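Local atomic coordinates of Uly1 (Catenovulum maritimum, PDB entry 7DRQ), a protein that probably cleaves ulvan, a polysaccharide of green algae, as a calcium-binding lyase of polysaccharide lyase family 24 built as a beta-propeller. Residues G417-E422 against Q442-G447; D119-L124 against S151-G156; N356-L361 against Y382-V387. One frame throughout, in Å; residues are numbered along the deposited sequence.

Contact 1. Residues G417-E422 against Q442-G447; sequences GRPFVE and QSFQKG
Phe444 comes in alongside the carbonyl of Gly417, and its side chain carries much of the contact. CB passes the carbonyl oxygen, Gly417 O, at 3.7 Å. CG, anti to the carbonyl carbon (chi1 -56°), stays 4.0 Å from Gly417 O; CD2 comes closer, 3.5 Å from that oxygen, which lies obliquely to the ring. CD2 also meets the proline: Pro419 CD reaches the ring edge, close to its plane, 4.0 Å from CD2, and CE2 touches that methylene slightly farther off. Tyr473 and Gln475 of strand 469-478 also touch the Phe444 side chain.

The backbone grip is a single bond. Phe444 N donates to Gly417 O over 2.7 Å, in the carbonyl plane and on a lone pair, while Ser443 CA adds a C-H...O contact to this oxygen. The positive phi of Gly417 (85°) is one that favours glycine. Arg418 brushes Gln442 O with CG, but its NE is spent on Ala437 O.

This is a joint between neighbouring propeller blades: strand 418-425 belongs to one sheet, and strand 444-452 opens the next, the blade that the N-terminal strand 3-15 completes in the velcro closure typical of beta-propellers.

Contact 2. Residues D119-L124 against S151-G156; sequences DETIHL and SYSLAG
The imidazole of His123 and the phenol of Tyr152 leave the same face of the sheet but barely meet: His123 ND1 lies 3.9 Å from Tyr152 CB, obliquely to the imidazole, while the phenol leads away. Other rings meet both. Tyr233 meets His123 edge-to-face, Trp240 stands nearly perpendicular to it, and Tyr152 packs with Tyr150 at a shallow angle and with His186. The third flat group, the carboxylate of Asp119, takes two bonds on OD1 from one face of its plane. Thr121 N comes from well above the plane, making an Asx turn, and Thr121 OG1 arrives on the syn side at 2.7 Å from Asp119 OD1. Asp119 OD2 goes to Tyr233 OH.

Between the strands, Leu124 and Ser151 form an antiparallel hydrogen-bonded pair, Leu124 N to Ser151 O and Ser151 N to Leu124 O both 2.8 Å. Beyond it Ser153 N makes a weak bond to Ile122 O, and a side chain takes the return bond: Ser153 OG, set between its own backbone N and carbonyl carbon (chi1 83°), accepts from Ile122 N at 2.8 Å and donates to Leu154 O. Gly156 N closes the far end on Asp119 O at 2.9 Å. On the opposite face from His123, Ser151 OG bonds Tyr184 O and Tyr126 OH, close to the calcium ligand Lys185.

Within 119-124 the donors line up in one direction: His123 NE2 donates to Thr121 OG1 over 2.7 Å, and that hydroxyl donates on to Asp119 OD1. With Tyr150 OH on His123 ND1, both ring nitrogens are engaged, which should fix the turn of the imidazole.

Contact 3. Residues N356-L361 against Y382-V387; sequences NGDLHL and YQKAGV. With CA (calcium ion), chain D.
Leu359 and Gln383 pair at the open end of a beta hairpin, where strand 359-369 starts and strand 372-383 finishes. They are an antiparallel hydrogen-bonded pair: Gln383 N gives to Leu359 O at 2.8 Å and Leu359 N to Gln383 O at 3.0 Å. One residue further into the hairpin, His360 and Tyr382 share the other face as a non-hydrogen-bonded pair. Here the imidazole lies against the tyrosine methylene, ND1 of His360 being 3.3 Å from CB of Tyr382. The rings are nearly parallel, with 13° between their planes, yet slid so far that they barely overlap, centroids 5.9 Å apart.

Past the last strand pair a side chain takes over from the backbone. Asp358 CG is anti to the carbonyl carbon (chi1 -46°), and its OD1 accepts from Ala385 N at 2.8 Å, met on the anti side and 26° out of the carboxylate plane. The chain curls on from there, Val387 N returning to Lys384 O at 3.2 Å.

A second shell holds these groups. Thr354 OG1 bonds the other carboxylate oxygen, Asp358 OD2, and also Asn356 N, tying the aspartate to the turn before it. His380 NE2 bonds His360 ND1, and Gly427 N bonds His360 NE2, so the imidazole is held at both nitrogens. Gln383 NE2 turns to Gly388 O. Val353 of the same sheet touches Leu359, and Tyr295 of strand 290-298 joins it to the preceding blade.

Before the strand begins, Asn356 turns its amide away from the hairpin to a calcium ion that also carries three waters, with Asn356 OD1 bound to the metal at 2.5 Å.

Along the chain the three contacts come in series: contact 2 closes first, then contact 3, then contact 1. None touches another. Centres lie about 32 Å apart for contacts 1 and 2, about 28 Å for contacts 1 and 3, and about 35 Å for contacts 2 and 3, and the nearest atoms of contacts 1 and 3 are still about 11 Å apart. Contact 2 lies in the sheet of strands 111-115, 122-126 and 150-152, and contact 3 in the sheet containing the hairpin 359-369 and 372-383. Contacts 2 and 3 thus hold strands together inside separate blades, whereas contact 1 joins the penultimate blade in chain order, with strand 418-425, to the one that closes the propeller ring.

Contact 1. Residues G417-E422 against Q442-G447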
ATOM      1  N   GLY A 417     -14.980  15.324  -7.422  1.00 16.34           N
ATOM      2  CA  GLY A 417     -15.526  13.991  -7.325  1.00 17.52           C
ATOM      3  C   GLY A 417     -15.410  13.146  -8.571  1.00 11.95           C
ATOM      4  O   GLY A 417     -15.748  11.957  -8.524  1.00 12.95           O
ATOM      5  N   ARG A 418     -14.936  13.705  -9.687  1.00 13.62           N
ATOM      6  CA  ARG A 418     -14.930  13.012 -10.957  1.00 14.71           C
ATOM      7  C   ARG A 418     -13.511  12.621 -11.346  1.00 11.95           C
ATOM      8  O   ARG A 418     -12.580  13.421 -11.186  1.00 12.30           O
ATOM      9  CB  ARG A 418     -15.543  13.894 -12.051  1.00 15.16           C
ATOM     10  CG  ARG A 418     -16.872  14.514 -11.592  1.00 16.23           C
ATOM     11  CD  ARG A 418     -17.791  14.796 -12.750  1.00 19.21           C
ATOM     12  NE  ARG A 418     -17.226  15.747 -13.705  1.00 21.67           N
ATOM     13  CZ  ARG A 418     -17.322  17.069 -13.604  1.00 25.15           C
ATOM     14  NH1 ARG A 418     -17.942  17.623 -12.569  1.00 25.43           N
ATOM     15  NH2 ARG A 418     -16.790  17.840 -14.540  1.00 27.39           N
ATOM     16  N   PRO A 419     -13.316  11.399 -11.831  1.00 13.00           N
ATOM     17  CA  PRO A 419     -11.960  10.956 -12.183  1.00 12.54           C
ATOM     18  C   PRO A 419     -11.368  11.781 -13.320  1.00 14.67           C
ATOM     19  O   PRO A 419     -12.044  12.110 -14.298  1.00 14.16           O
ATOM     20  CB  PRO A 419     -12.166   9.495 -12.593  1.00 13.16           C
ATOM     21  CG  PRO A 419     -13.372   9.066 -11.829  1.00 12.83           C
ATOM     22  CD  PRO A 419     -14.278  10.284 -11.825  1.00 10.30           C
ATOM     23  N   PHE A 420     -10.087  12.116 -13.183  1.00 13.78           N
ATOM     24  CA  PHE A 420      -9.335  12.727 -14.264  1.00 13.57           C
ATOM     25  C   PHE A 420      -8.021  11.980 -14.418  1.00 11.88           C
ATOM     26  O   PHE A 420      -7.540  11.349 -13.476  1.00 10.29           O
ATOM     27  CB  PHE A 420      -9.050  14.213 -14.017  1.00 14.05           C
ATOM     28  CG  PHE A 420      -8.098  14.477 -12.884  1.00 14.63           C
ATOM     29  CD1 PHE A 420      -6.722  14.523 -13.105  1.00 14.94           C
ATOM     30  CD2 PHE A 420      -8.568  14.694 -11.600  1.00 14.23           C
ATOM     31  CE1 PHE A 420      -5.849  14.769 -12.065  1.00 15.22           C
ATOM     32  CE2 PHE A 420      -7.691  14.944 -10.551  1.00 16.98           C
ATOM     33  CZ  PHE A 420      -6.333  14.982 -10.786  1.00 19.03           C
ATOM     34  N   VAL A 421      -7.440  12.091 -15.611  1.00 11.34           N
ATOM     35  CA  VAL A 421      -6.107  11.572 -15.906  1.00 11.71           C
ATOM     36  C   VAL A 421      -5.293  12.683 -16.548  1.00 15.13           C
ATOM     37  O   VAL A 421      -5.723  13.279 -17.541  1.00 14.19           O
ATOM     38  CB  VAL A 421      -6.144  10.353 -16.841  1.00 10.87           C
ATOM     39  CG1 VAL A 421      -4.712   9.876 -17.129  1.00 12.73           C
ATOM     40  CG2 VAL A 421      -6.997   9.229 -16.253  1.00 13.62           C
ATOM     41  N   GLU A 422      -4.122  12.963 -15.988  1.00 10.37           N
ATOM     42  CA  GLU A 422      -3.142  13.846 -16.604  1.00 14.49           C
ATOM     43  C   GLU A 422      -1.967  12.998 -17.051  1.00 14.23           C
ATOM     44  O   GLU A 422      -1.597  12.042 -16.367  1.00 14.21           O
ATOM     45  CB  GLU A 422      -2.671  14.917 -15.630  1.00 14.37           C
ATOM     46  CG  GLU A 422      -3.827  15.635 -14.969  1.00 23.01           C
ATOM     47  CD  GLU A 422      -3.885  17.095 -15.318  1.00 29.93           C
ATOM     48  OE1 GLU A 422      -4.829  17.763 -14.842  1.00 28.85           O
ATOM     49  OE2 GLU A 422      -2.986  17.578 -16.056  1.00 30.19           O
ATOM     50  N   GLN A 442     -21.072  10.252 -11.828  1.00 17.00           N
ATOM     51  CA  GLN A 442     -21.085  10.080 -10.382  1.00 15.81           C
ATOM     52  C   GLN A 442     -19.935  10.833  -9.718  1.00 17.13           C
ATOM     53  O   GLN A 442     -18.928  11.170 -10.341  1.00 18.07           O
ATOM     54  CB  GLN A 442     -20.986   8.603 -10.012  1.00 18.10           C
ATOM     55  CG  GLN A 442     -22.129   7.766 -10.529  1.00 19.91           C
ATOM     56  CD  GLN A 442     -21.806   6.308 -10.465  1.00 24.75           C
ATOM     57  OE1 GLN A 442     -21.526   5.686 -11.483  1.00 28.87           O
ATOM     58  NE2 GLN A 442     -21.810   5.751  -9.263  1.00 24.52           N
ATOM     59  N   SER A 443     -20.088  11.069  -8.422  1.00 13.35           N
ATOM     60  CA  SER A 443     -19.064  11.718  -7.614  1.00 15.44           C
ATOM     61  C   SER A 443     -18.482  10.709  -6.641  1.00 16.33           C
ATOM     62  O   SER A 443     -19.226   9.967  -5.985  1.00 14.28           O
ATOM     63  CB  SER A 443     -19.631  12.913  -6.851  1.00 23.10           C
ATOM     64  OG  SER A 443     -19.639  14.059  -7.685  1.00 27.17           O
ATOM     65  N   PHE A 444     -17.157  10.689  -6.548  1.00 14.26           N
ATOM     66  CA  PHE A 444     -16.452   9.751  -5.692  1.00 10.89           C
ATOM     67  C   PHE A 444     -15.633  10.509  -4.654  1.00 14.16           C
ATOM     68  O   PHE A 444     -15.193  11.642  -4.880  1.00 14.55           O
ATOM     69  CB  PHE A 444     -15.562   8.818  -6.535  1.00 12.09           C
ATOM     70  CG  PHE A 444     -16.331   8.081  -7.604  1.00  9.52           C
ATOM     71  CD1 PHE A 444     -17.083   6.970  -7.282  1.00 11.12           C
ATOM     72  CD2 PHE A 444     -16.339   8.536  -8.914  1.00 12.59           C
ATOM     73  CE1 PHE A 444     -17.817   6.293  -8.263  1.00 12.27           C
ATOM     74  CE2 PHE A 444     -17.065   7.875  -9.900  1.00 11.94           C
ATOM     75  CZ  PHE A 444     -17.801   6.747  -9.571  1.00 12.44           C
ATOM     76  N   GLN A 445     -15.449   9.854  -3.510  1.00 11.82           N
ATOM     77  CA  GLN A 445     -14.823  10.393  -2.313  1.00 12.11           C
ATOM     78  C   GLN A 445     -13.370   9.964  -2.170  1.00 13.63           C
ATOM     79  O   GLN A 445     -12.572  10.664  -1.523  1.00 13.76           O
ATOM     80  CB  GLN A 445     -15.624   9.903  -1.100  1.00 15.22           C
ATOM     81  CG  GLN A 445     -15.179  10.363   0.251  1.00 19.13           C
ATOM     82  CD  GLN A 445     -16.296  10.191   1.264  1.00 20.14           C
ATOM     83  OE1 GLN A 445     -17.475  10.280   0.915  1.00 22.42           O
ATOM     84  NE2 GLN A 445     -15.936   9.928   2.515  1.00 20.33           N
ATOM     85  N   LYS A 446     -13.019   8.835  -2.775  1.00 10.49           N
ATOM     86  CA  LYS A 446     -11.718   8.197  -2.609  1.00 12.43           C
ATOM     87  C   LYS A 446     -11.571   7.156  -3.702  1.00 11.31           C
ATOM     88  O   LYS A 446     -12.545   6.514  -4.083  1.00  9.77           O
ATOM     89  CB  LYS A 446     -11.612   7.546  -1.222  1.00 13.89           C
ATOM     90  CG  LYS A 446     -10.252   6.952  -0.882  1.00 12.81           C
ATOM     91  CD  LYS A 446     -10.334   6.162   0.433  1.00 11.58           C
ATOM     92  CE  LYS A 446      -8.951   5.929   1.041  1.00 14.33           C
ATOM     93  NZ  LYS A 446      -8.067   5.103   0.162  1.00 11.85           N
ATOM     94  N   GLY A 447     -10.357   6.970  -4.193  1.00 13.39           N
ATOM     95  CA  GLY A 447     -10.126   5.889  -5.139  1.00 11.02           C
ATOM     96  C   GLY A 447      -8.725   5.351  -4.995  1.00 12.43           C
ATOM     97  O   GLY A 447      -7.814   6.066  -4.565  1.00 14.04           O
TER

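Contact 2. Residues D119-L124 against S151-G156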
ATOM      1  N   ASP A 119       0.850 -20.693 -10.229  1.00 12.11           N
ATOM      2  CA  ASP A 119      -0.051 -21.764  -9.810  1.00 11.78           C
ATOM      3  C   ASP A 119      -1.459 -21.278  -9.490  1.00 10.44           C
ATOM      4  O   ASP A 119      -2.262 -22.056  -8.965  1.00 12.12           O
ATOM      5  CB  ASP A 119       0.534 -22.531  -8.615  1.00 12.84           C
ATOM      6  CG  ASP A 119       0.678 -21.676  -7.360  1.00 14.01           C
ATOM      7  OD1 ASP A 119       0.268 -20.493  -7.359  1.00 11.84           O
ATOM      8  OD2 ASP A 119       1.204 -22.206  -6.360  1.00 12.12           O
ATOM      9  N   GLU A 120      -1.771 -20.013  -9.781  1.00 14.77           N
ATOM     10  CA  GLU A 120      -3.113 -19.448  -9.593  1.00 10.40           C
ATOM     11  C   GLU A 120      -3.592 -19.519  -8.141  1.00 14.27           C
ATOM     12  O   GLU A 120      -4.802 -19.513  -7.871  1.00 11.25           O
ATOM     13  CB  GLU A 120      -4.130 -20.110 -10.531  1.00 12.86           C
ATOM     14  CG  GLU A 120      -3.940 -19.684 -11.979  1.00 15.51           C
ATOM     15  CD  GLU A 120      -5.094 -20.091 -12.886  1.00 19.90           C
ATOM     16  OE1 GLU A 120      -5.871 -20.999 -12.513  1.00 18.57           O
ATOM     17  OE2 GLU A 120      -5.227 -19.492 -13.974  1.00 21.55           O
ATOM     18  N   THR A 121      -2.660 -19.564  -7.186  1.00 11.34           N
ATOM     19  CA  THR A 121      -3.051 -19.402  -5.791  1.00 11.82           C
ATOM     20  C   THR A 121      -3.415 -17.948  -5.514  1.00 11.89           C
ATOM     21  O   THR A 121      -2.911 -17.021  -6.158  1.00 12.20           O
ATOM     22  CB  THR A 121      -1.930 -19.821  -4.849  1.00 13.07           C
ATOM     23  OG1 THR A 121      -0.721 -19.191  -5.266  1.00 10.39           O
ATOM     24  CG2 THR A 121      -1.754 -21.357  -4.823  1.00 11.67           C
ATOM     25  N   ILE A 122      -4.312 -17.760  -4.553  1.00  7.66           N
ATOM     26  CA  ILE A 122      -4.737 -16.450  -4.090  1.00 10.24           C
ATOM     27  C   ILE A 122      -4.135 -16.225  -2.715  1.00 10.95           C
ATOM     28  O   ILE A 122      -4.161 -17.125  -1.870  1.00 11.47           O
ATOM     29  CB  ILE A 122      -6.270 -16.356  -4.013  1.00  8.58           C
ATOM     30  CG1 ILE A 122      -6.896 -16.769  -5.351  1.00 11.49           C
ATOM     31  CG2 ILE A 122      -6.712 -14.946  -3.550  1.00 12.00           C
ATOM     32  CD1 ILE A 122      -8.388 -17.058  -5.255  1.00 11.57           C
ATOM     33  N   HIS A 123      -3.610 -15.028  -2.487  1.00  8.90           N
ATOM     34  CA  HIS A 123      -2.974 -14.690  -1.217  1.00 10.36           C
ATOM     35  C   HIS A 123      -3.601 -13.437  -0.632  1.00 11.75           C
ATOM     36  O   HIS A 123      -3.795 -12.447  -1.345  1.00 10.57           O
ATOM     37  CB  HIS A 123      -1.477 -14.514  -1.422  1.00 13.58           C
ATOM     38  CG  HIS A 123      -0.856 -15.699  -2.080  1.00 12.00           C
ATOM     39  ND1 HIS A 123      -0.325 -16.746  -1.360  1.00 11.50           N
ATOM     40  CD2 HIS A 123      -0.768 -16.053  -3.385  1.00 13.23           C
ATOM     41  CE1 HIS A 123       0.101 -17.678  -2.192  1.00 11.38           C
ATOM     42  NE2 HIS A 123      -0.149 -17.282  -3.427  1.00 12.83           N
ATOM     43  N   LEU A 124      -3.913 -13.492   0.664  1.00 11.09           N
ATOM     44  CA  LEU A 124      -4.510 -12.383   1.401  1.00 10.13           C
ATOM     45  C   LEU A 124      -3.715 -12.116   2.671  1.00 12.14           C
ATOM     46  O   LEU A 124      -3.407 -13.050   3.421  1.00 10.36           O
ATOM     47  CB  LEU A 124      -5.962 -12.686   1.778  1.00 10.91           C
ATOM     48  CG  LEU A 124      -6.910 -12.882   0.596  1.00 11.03           C
ATOM     49  CD1 LEU A 124      -8.170 -13.571   1.070  1.00 13.31           C
ATOM     50  CD2 LEU A 124      -7.234 -11.517  -0.021  1.00 11.36           C
ATOM     51  N   SER A 151      -3.955 -15.522   4.692  1.00 12.19           N
ATOM     52  CA  SER A 151      -4.876 -16.515   4.155  1.00 11.40           C
ATOM     53  C   SER A 151      -4.477 -16.819   2.718  1.00 13.52           C
ATOM     54  O   SER A 151      -3.995 -15.942   1.993  1.00 12.02           O
ATOM     55  CB  SER A 151      -6.337 -16.019   4.220  1.00 11.67           C
ATOM     56  OG  SER A 151      -6.811 -16.010   5.557  1.00 12.83           O
ATOM     57  N   TYR A 152      -4.659 -18.074   2.306  1.00 12.32           N
ATOM     58  CA  TYR A 152      -4.236 -18.451   0.967  1.00 10.12           C
ATOM     59  C   TYR A 152      -5.047 -19.639   0.482  1.00 11.46           C
ATOM     60  O   TYR A 152      -5.694 -20.347   1.258  1.00 12.87           O
ATOM     61  CB  TYR A 152      -2.732 -18.764   0.900  1.00 11.59           C
ATOM     62  CG  TYR A 152      -2.319 -20.011   1.648  1.00 12.55           C
ATOM     63  CD1 TYR A 152      -2.136 -19.991   3.036  1.00 12.35           C
ATOM     64  CD2 TYR A 152      -2.107 -21.206   0.981  1.00  9.09           C
ATOM     65  CE1 TYR A 152      -1.743 -21.143   3.729  1.00 13.59           C
ATOM     66  CE2 TYR A 152      -1.717 -22.364   1.668  1.00 11.78           C
ATOM     67  CZ  TYR A 152      -1.549 -22.323   3.040  1.00 13.56           C
ATOM     68  OH  TYR A 152      -1.162 -23.471   3.717  1.00 14.45           O
ATOM     69  N   SER A 153      -4.982 -19.858  -0.817  1.00  9.74           N
ATOM     70  CA  SER A 153      -5.897 -20.761  -1.494  1.00 11.72           C
ATOM     71  C   SER A 153      -5.162 -21.974  -2.049  1.00 12.34           C
ATOM     72  O   SER A 153      -3.926 -22.055  -2.060  1.00 12.23           O
ATOM     73  CB  SER A 153      -6.611 -20.026  -2.631  1.00 11.49           C
ATOM     74  OG  SER A 153      -5.779 -20.027  -3.777  1.00 10.57           O
ATOM     75  N   LEU A 154      -5.964 -22.922  -2.524  1.00 11.69           N
ATOM     76  CA  LEU A 154      -5.466 -23.986  -3.370  1.00 11.72           C
ATOM     77  C   LEU A 154      -4.893 -23.416  -4.658  1.00 13.19           C
ATOM     78  O   LEU A 154      -5.279 -22.337  -5.122  1.00 10.21           O
ATOM     79  CB  LEU A 154      -6.595 -24.951  -3.737  1.00 10.62           C
ATOM     80  CG  LEU A 154      -7.365 -25.599  -2.591  1.00 14.44           C
ATOM     81  CD1 LEU A 154      -8.600 -26.336  -3.157  1.00 14.27           C
ATOM     82  CD2 LEU A 154      -6.428 -26.545  -1.863  1.00 14.48           C
ATOM     83  N   ALA A 155      -3.979 -24.174  -5.252  1.00 12.78           N
ATOM     84  CA  ALA A 155      -3.573 -23.905  -6.621  1.00 13.48           C
ATOM     85  C   ALA A 155      -4.779 -24.050  -7.543  1.00 12.79           C
ATOM     86  O   ALA A 155      -5.620 -24.932  -7.352  1.00 12.64           O
ATOM     87  CB  ALA A 155      -2.444 -24.852  -7.043  1.00 14.42           C
ATOM     88  N   GLY A 156      -4.883 -23.139  -8.510  1.00 11.06           N
ATOM     89  CA  GLY A 156      -5.992 -23.121  -9.440  1.00 11.93           C
ATOM     90  C   GLY A 156      -7.216 -22.365  -8.963  1.00 14.25           C
ATOM     91  O   GLY A 156      -8.191 -22.265  -9.716  1.00 13.29           O
TER

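Contact 3. Residues N356-L361 against Y382-V387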
ATOM      1  N   ASN A 356      10.840   3.063 -20.507  1.00 11.60           N
ATOM      2  CA  ASN A 356      12.029   3.588 -21.165  1.00  9.06           C
ATOM      3  C   ASN A 356      13.093   4.021 -20.167  1.00  9.94           C
ATOM      4  O   ASN A 356      14.066   4.686 -20.548  1.00 10.67           O
ATOM      5  CB  ASN A 356      11.649   4.750 -22.079  1.00 12.22           C
ATOM      6  CG  ASN A 356      10.718   4.312 -23.170  1.00 15.54           C
ATOM      7  OD1 ASN A 356      10.834   3.200 -23.643  1.00 10.77           O
ATOM      8  ND2 ASN A 356       9.753   5.164 -23.542  1.00 13.95           N
ATOM      9  N   GLY A 357      12.945   3.634 -18.909  1.00  9.05           N
ATOM     10  CA  GLY A 357      13.985   3.896 -17.933  1.00 10.61           C
ATOM     11  C   GLY A 357      13.945   5.275 -17.333  1.00 11.52           C
ATOM     12  O   GLY A 357      14.866   5.622 -16.587  1.00 12.36           O
ATOM     13  N   ASP A 358      12.920   6.077 -17.649  1.00 12.41           N
ATOM     14  CA  ASP A 358      12.766   7.390 -17.027  1.00 11.28           C
ATOM     15  C   ASP A 358      12.425   7.226 -15.556  1.00 10.13           C
ATOM     16  O   ASP A 358      11.458   6.550 -15.203  1.00 10.31           O
ATOM     17  CB  ASP A 358      11.659   8.208 -17.704  1.00  8.80           C
ATOM     18  CG  ASP A 358      11.730   8.165 -19.216  1.00 11.08           C
ATOM     19  OD1 ASP A 358      12.733   8.657 -19.779  1.00 12.97           O
ATOM     20  OD2 ASP A 358      10.774   7.647 -19.844  1.00 12.90           O
ATOM     21  N   LEU A 359      13.201   7.870 -14.700  1.00 11.53           N
ATOM     22  CA  LEU A 359      13.008   7.804 -13.258  1.00 11.37           C
ATOM     23  C   LEU A 359      12.269   9.055 -12.797  1.00 11.83           C
ATOM     24  O   LEU A 359      12.667  10.169 -13.141  1.00 11.16           O
ATOM     25  CB  LEU A 359      14.352   7.692 -12.543  1.00 13.04           C
ATOM     26  CG  LEU A 359      14.355   7.977 -11.041  1.00 13.27           C
ATOM     27  CD1 LEU A 359      13.599   6.892 -10.317  1.00 11.13           C
ATOM     28  CD2 LEU A 359      15.790   8.104 -10.513  1.00 13.82           C
ATOM     29  N   HIS A 360      11.218   8.865 -11.998  1.00 11.71           N
ATOM     30  CA  HIS A 360      10.365   9.952 -11.530  1.00 12.00           C
ATOM     31  C   HIS A 360      10.059   9.758 -10.054  1.00  9.73           C
ATOM     32  O   HIS A 360       9.673   8.659  -9.649  1.00 12.89           O
ATOM     33  CB  HIS A 360       9.052   9.998 -12.322  1.00 11.18           C
ATOM     34  CG  HIS A 360       9.237  10.372 -13.755  1.00  9.22           C
ATOM     35  ND1 HIS A 360       9.165  11.674 -14.197  1.00  9.20           N
ATOM     36  CD2 HIS A 360       9.522   9.620 -14.842  1.00 11.02           C
ATOM     37  CE1 HIS A 360       9.404  11.711 -15.493  1.00 10.50           C
ATOM     38  NE2 HIS A 360       9.608  10.476 -15.913  1.00 11.70           N
ATOM     39  N   LEU A 361      10.214  10.822  -9.260  1.00 11.81           N
ATOM     40  CA  LEU A 361       9.841  10.823  -7.847  1.00  9.45           C
ATOM     41  C   LEU A 361       9.144  12.126  -7.495  1.00 12.49           C
ATOM     42  O   LEU A 361       9.550  13.199  -7.947  1.00 11.66           O
ATOM     43  CB  LEU A 361      11.052  10.666  -6.916  1.00  8.54           C
ATOM     44  CG  LEU A 361      12.038   9.552  -7.283  1.00 11.83           C
ATOM     45  CD1 LEU A 361      13.225  10.094  -8.088  1.00 11.34           C
ATOM     46  CD2 LEU A 361      12.513   8.851  -6.023  1.00 11.84           C
ATOM     47  N   TYR A 382      13.178  14.066 -11.665  1.00 12.72           N
ATOM     48  CA  TYR A 382      13.096  13.124 -12.770  1.00 12.23           C
ATOM     49  C   TYR A 382      14.398  13.078 -13.552  1.00 14.24           C
ATOM     50  O   TYR A 382      15.169  14.043 -13.591  1.00 14.78           O
ATOM     51  CB  TYR A 382      11.916  13.428 -13.702  1.00 12.30           C
ATOM     52  CG  TYR A 382      11.927  14.800 -14.327  1.00 13.30           C
ATOM     53  CD1 TYR A 382      11.433  15.904 -13.634  1.00 15.80           C
ATOM     54  CD2 TYR A 382      12.429  14.995 -15.616  1.00 16.79           C
ATOM     55  CE1 TYR A 382      11.437  17.175 -14.203  1.00 17.07           C
ATOM     56  CE2 TYR A 382      12.437  16.258 -16.198  1.00 16.80           C
ATOM     57  CZ  TYR A 382      11.936  17.343 -15.485  1.00 23.34           C
ATOM     58  OH  TYR A 382      11.939  18.598 -16.051  1.00 21.46           O
ATOM     59  N   GLN A 383      14.636  11.917 -14.151  1.00 13.84           N
ATOM     60  CA  GLN A 383      15.851  11.657 -14.916  1.00 13.10           C
ATOM     61  C   GLN A 383      15.420  10.946 -16.192  1.00 16.11           C
ATOM     62  O   GLN A 383      14.909   9.822 -16.137  1.00 15.31           O
ATOM     63  CB  GLN A 383      16.838  10.817 -14.113  1.00 13.61           C
ATOM     64  CG  GLN A 383      18.188  10.652 -14.804  1.00 13.31           C
ATOM     65  CD  GLN A 383      19.075   9.605 -14.147  1.00 11.65           C
ATOM     66  OE1 GLN A 383      18.607   8.548 -13.738  1.00 15.19           O
ATOM     67  NE2 GLN A 383      20.372   9.896 -14.065  1.00 15.01           N
ATOM     68  N   LYS A 384      15.611  11.597 -17.331  1.00  8.55           N
ATOM     69  CA  LYS A 384      15.184  11.006 -18.591  1.00 11.74           C
ATOM     70  C   LYS A 384      16.094   9.835 -18.964  1.00 13.58           C
ATOM     71  O   LYS A 384      17.324   9.955 -18.925  1.00 14.15           O
ATOM     72  CB  LYS A 384      15.197  12.061 -19.696  1.00 15.96           C
ATOM     73  CG  LYS A 384      14.753  11.517 -21.061  1.00 15.96           C
ATOM     74  CD  LYS A 384      14.517  12.643 -22.053  1.00 25.46           C
ATOM     75  CE  LYS A 384      14.260  12.090 -23.441  1.00 30.76           C
ATOM     76  NZ  LYS A 384      13.939  13.168 -24.421  1.00 46.64           N
ATOM     77  N   ALA A 385      15.478   8.697 -19.306  1.00 10.21           N
ATOM     78  CA  ALA A 385      16.163   7.514 -19.829  1.00 12.67           C
ATOM     79  C   ALA A 385      17.254   6.996 -18.887  1.00 12.89           C
ATOM     80  O   ALA A 385      18.194   6.333 -19.331  1.00 14.25           O
ATOM     81  CB  ALA A 385      16.745   7.790 -21.225  1.00 12.31           C
ATOM     82  N   GLY A 386      17.147   7.290 -17.592  1.00 11.96           N
ATOM     83  CA  GLY A 386      18.049   6.724 -16.602  1.00 13.28           C
ATOM     84  C   GLY A 386      19.452   7.283 -16.617  1.00 11.75           C
ATOM     85  O   GLY A 386      20.352   6.681 -16.010  1.00 11.69           O
ATOM     86  N   VAL A 387      19.671   8.418 -17.294  1.00 13.33           N
ATOM     87  CA  VAL A 387      20.997   9.006 -17.459  1.00 15.65           C
ATOM     88  C   VAL A 387      20.894  10.523 -17.379  1.00 16.16           C
ATOM     89  O   VAL A 387      19.813  11.110 -17.485  1.00 14.27           O
ATOM     90  CB  VAL A 387      21.667   8.611 -18.801  1.00 15.43           C
ATOM     91  CG1 VAL A 387      22.083   7.155 -18.783  1.00 16.30           C
ATOM     92  CG2 VAL A 387      20.752   8.915 -19.975  1.00 16.47           C
TER
HETATM   93 CA    CA D 602      12.136   2.102 -25.413  1.00 24.81          CA
HETATM   94  O   HOH W   1      13.188   4.456 -25.309  1.00 13.70           O
HETATM   95  O   HOH W   2      11.667   0.217 -23.848  1.00 19.25           O
HETATM   96  O   HOH W   3      10.763   3.493 -26.877  1.00 13.52           O